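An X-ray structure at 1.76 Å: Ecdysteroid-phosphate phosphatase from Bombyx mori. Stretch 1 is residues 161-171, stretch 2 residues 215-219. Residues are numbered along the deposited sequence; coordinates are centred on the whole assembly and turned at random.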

# COMPACT_ATOMS: atom_id res chain seq x y z
N THR A 161 32.71 -15.59 4.57
CA THR A 161 32.41 -16.72 3.70
C THR A 161 30.95 -17.13 3.90
O THR A 161 30.33 -16.80 4.92
CB THR A 161 33.30 -17.92 4.02
OG1 THR A 161 32.91 -18.48 5.27
CG2 THR A 161 34.80 -17.50 4.07
N MET A 162 30.42 -17.86 2.92
CA MET A 162 29.06 -18.38 2.98
C MET A 162 28.83 -19.24 4.22
O MET A 162 27.78 -19.15 4.85
CB MET A 162 28.71 -19.16 1.71
CG MET A 162 27.22 -19.36 1.53
SD MET A 162 26.73 -20.44 0.16
CE MET A 162 27.17 -22.03 0.84
N ASP A 163 29.82 -20.07 4.58
CA ASP A 163 29.73 -20.89 5.79
C ASP A 163 29.58 -20.06 7.06
O ASP A 163 28.74 -20.38 7.92
CB ASP A 163 30.95 -21.81 5.91
CG ASP A 163 30.80 -23.09 5.09
OD1 ASP A 163 29.86 -23.17 4.25
OD2 ASP A 163 31.62 -24.02 5.28
N GLU A 164 30.38 -19.00 7.18
CA GLU A 164 30.34 -18.10 8.33
C GLU A 164 28.99 -17.39 8.42
O GLU A 164 28.46 -17.17 9.52
CB GLU A 164 31.46 -17.06 8.21
CG GLU A 164 32.85 -17.61 8.55
CD GLU A 164 33.99 -16.75 8.03
OE1 GLU A 164 33.77 -15.84 7.19
OE2 GLU A 164 35.14 -17.01 8.45
N PHE A 165 28.45 -17.03 7.26
CA PHE A 165 27.15 -16.38 7.21
C PHE A 165 26.07 -17.30 7.76
O PHE A 165 25.31 -16.90 8.66
CB PHE A 165 26.80 -15.90 5.79
CG PHE A 165 25.33 -15.73 5.55
CD1 PHE A 165 24.63 -14.68 6.15
CD2 PHE A 165 24.63 -16.62 4.74
CE1 PHE A 165 23.26 -14.53 5.94
CE2 PHE A 165 23.23 -16.46 4.53
CZ PHE A 165 22.57 -15.43 5.14
N PHE A 166 26.00 -18.52 7.25
CA PHE A 166 24.97 -19.43 7.73
C PHE A 166 25.12 -19.82 9.21
O PHE A 166 24.14 -20.03 9.92
CB PHE A 166 24.85 -20.65 6.83
CG PHE A 166 24.10 -20.38 5.55
CD1 PHE A 166 22.74 -20.11 5.58
CD2 PHE A 166 24.76 -20.41 4.33
CE1 PHE A 166 22.03 -19.85 4.39
CE2 PHE A 166 24.07 -20.16 3.13
CZ PHE A 166 22.70 -19.88 3.17
N LYS A 167 26.37 -19.87 9.67
CA LYS A 167 26.64 -20.18 11.07
C LYS A 167 26.10 -19.08 12.00
O LYS A 167 25.47 -19.39 13.01
CB LYS A 167 28.15 -20.38 11.26
CG LYS A 167 28.62 -20.74 12.69
CD LYS A 167 27.94 -21.98 13.22
CE LYS A 167 28.58 -22.44 14.52
NZ LYS A 167 27.85 -23.56 15.13
N ARG A 168 26.36 -17.82 11.64
CA ARG A 168 25.81 -16.63 12.27
C ARG A 168 24.31 -16.77 12.48
O ARG A 168 23.80 -16.66 13.59
CB ARG A 168 25.97 -15.43 11.32
CG ARG A 168 27.25 -14.66 11.37
CD ARG A 168 27.00 -13.18 11.19
NE ARG A 168 26.91 -12.76 9.79
CZ ARG A 168 25.80 -12.31 9.19
NH1 ARG A 168 24.65 -12.23 9.86
NH2 ARG A 168 25.84 -11.92 7.93
N GLY A 169 23.60 -16.98 11.37
CA GLY A 169 22.13 -17.02 11.39
C GLY A 169 21.59 -18.14 12.27
O GLY A 169 20.64 -17.94 13.04
N GLU A 170 22.21 -19.31 12.13
CA GLU A 170 21.82 -20.49 12.88
C GLU A 170 22.06 -20.32 14.38
O GLU A 170 21.21 -20.67 15.18
CB GLU A 170 22.57 -21.71 12.35
CG GLU A 170 22.21 -23.04 13.03
CD GLU A 170 23.06 -24.17 12.51
OE1 GLU A 170 22.88 -24.56 11.34
OE2 GLU A 170 23.92 -24.67 13.27
N VAL A 171 23.22 -19.76 14.75
CA VAL A 171 23.53 -19.48 16.16
C VAL A 171 22.44 -18.60 16.77
O VAL A 171 21.90 -18.93 17.82
CB VAL A 171 24.95 -18.85 16.34
CG1 VAL A 171 25.12 -18.17 17.69
CG2 VAL A 171 26.01 -19.91 16.17
N PRO A 215 22.16 -29.28 2.97
CA PRO A 215 23.17 -28.26 3.25
C PRO A 215 22.62 -26.89 2.89
O PRO A 215 21.81 -26.78 1.96
CB PRO A 215 24.32 -28.63 2.30
CG PRO A 215 24.15 -30.09 2.07
CD PRO A 215 22.67 -30.30 2.03
N TYR A 216 23.03 -25.87 3.64
CA TYR A 216 22.64 -24.49 3.37
C TYR A 216 23.17 -24.02 2.00
O TYR A 216 24.32 -24.31 1.64
CB TYR A 216 23.21 -23.57 4.44
CG TYR A 216 22.57 -23.65 5.81
CD1 TYR A 216 21.26 -23.23 6.02
CD2 TYR A 216 23.31 -24.09 6.92
CE1 TYR A 216 20.67 -23.27 7.29
CE2 TYR A 216 22.73 -24.14 8.20
CZ TYR A 216 21.41 -23.73 8.37
OH TYR A 216 20.82 -23.76 9.60
N GLU A 217 22.33 -23.29 1.26
CA GLU A 217 22.62 -22.87 -0.11
C GLU A 217 22.15 -21.45 -0.34
O GLU A 217 20.97 -21.16 -0.14
CB GLU A 217 21.80 -23.71 -1.10
CG GLU A 217 22.41 -24.97 -1.60
CD GLU A 217 21.60 -25.54 -2.76
OE1 GLU A 217 20.38 -25.81 -2.59
OE2 GLU A 217 22.19 -25.71 -3.86
N ILE A 218 23.04 -20.57 -0.78
CA ILE A 218 22.61 -19.31 -1.37
C ILE A 218 22.28 -19.68 -2.82
O ILE A 218 23.09 -20.29 -3.53
CB ILE A 218 23.71 -18.20 -1.30
CG1 ILE A 218 23.90 -17.67 0.13
CG2 ILE A 218 23.42 -17.05 -2.28
CD1 ILE A 218 22.88 -16.60 0.58
N GLY A 219 21.08 -19.34 -3.27
CA GLY A 219 20.76 -19.60 -4.68
C GLY A 219 20.02 -20.90 -4.88
O GLY A 219 19.91 -21.38 -6.01

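Tyr 216 and Phe 166 carry this contact, with Ile 218 extending it toward the start of the helix. The helix that begins at Met 162 meets an extended segment with no regular secondary structure of its own, and the two lie close enough for side chains to touch directly: the CA atoms of Phe 166 and Tyr 216 are 7.1 Å apart. In all, 368 Å² is buried, counting both sides.

Tyr 216 covers the most. Its ring and that of Phe 166 are nearly parallel, with planes at 9° and centroids 4.7 Å apart, but they are slid so far that they barely overlap. With the rings slid, Tyr 216 CB lies over the face of the Phe 166 ring, 3.4 Å from the ring centroid and only 11° off the normal, while Phe 166 CB lies over the face of the Tyr 216 ring, 4.2 Å from its centroid. Each ring therefore receives the other's methylene in a reciprocal CH-pi arrangement, and the ring atoms still close to 3.5 Å between Phe 166 CD1 and Tyr 216 CD1. Both residues point CA-to-CB toward the opposing stretch and both take the m rotamer at chi1.

The tyrosine hydroxyl reaches further along the helix, to Glu 170. One turn beyond Phe 166, Glu 170 extends with chi1 and chi2 both t, and Tyr 216 OH donates a hydrogen bond to Glu 170 OE1 at 2.8 Å. The carboxylate oxygen approaches at the edge of the tyrosine ring, near its plane, so the polar bond and the packed face do not compete. A single tyrosine thus spans two positions of the helix, i and i+4, apolar at one and polar at the other.

Ile 218 works in the other direction. Its CA-to-CB bond points sideways, yet its side chain meets three helix residues: Ile 218 CG1 is 3.9 Å from Phe 166 CE2 and 4.0 Å from Met 162 SD, and Ile 218 CD1 is 4.0 Å from Phe 165 CE2. The side chain of Met 162 also touches the other backbone, with Met 162 CE 3.7 Å from Tyr 216 O. Between the two anchors, Glu 217 points away and covers little.

The rule to read is one of spacing. Met 162, Phe 166 and Glu 170, four residues apart, present toward-pointing side chains along one side of the helix, while alternate residues Tyr 216 and Ile 218 answer from the extended segment.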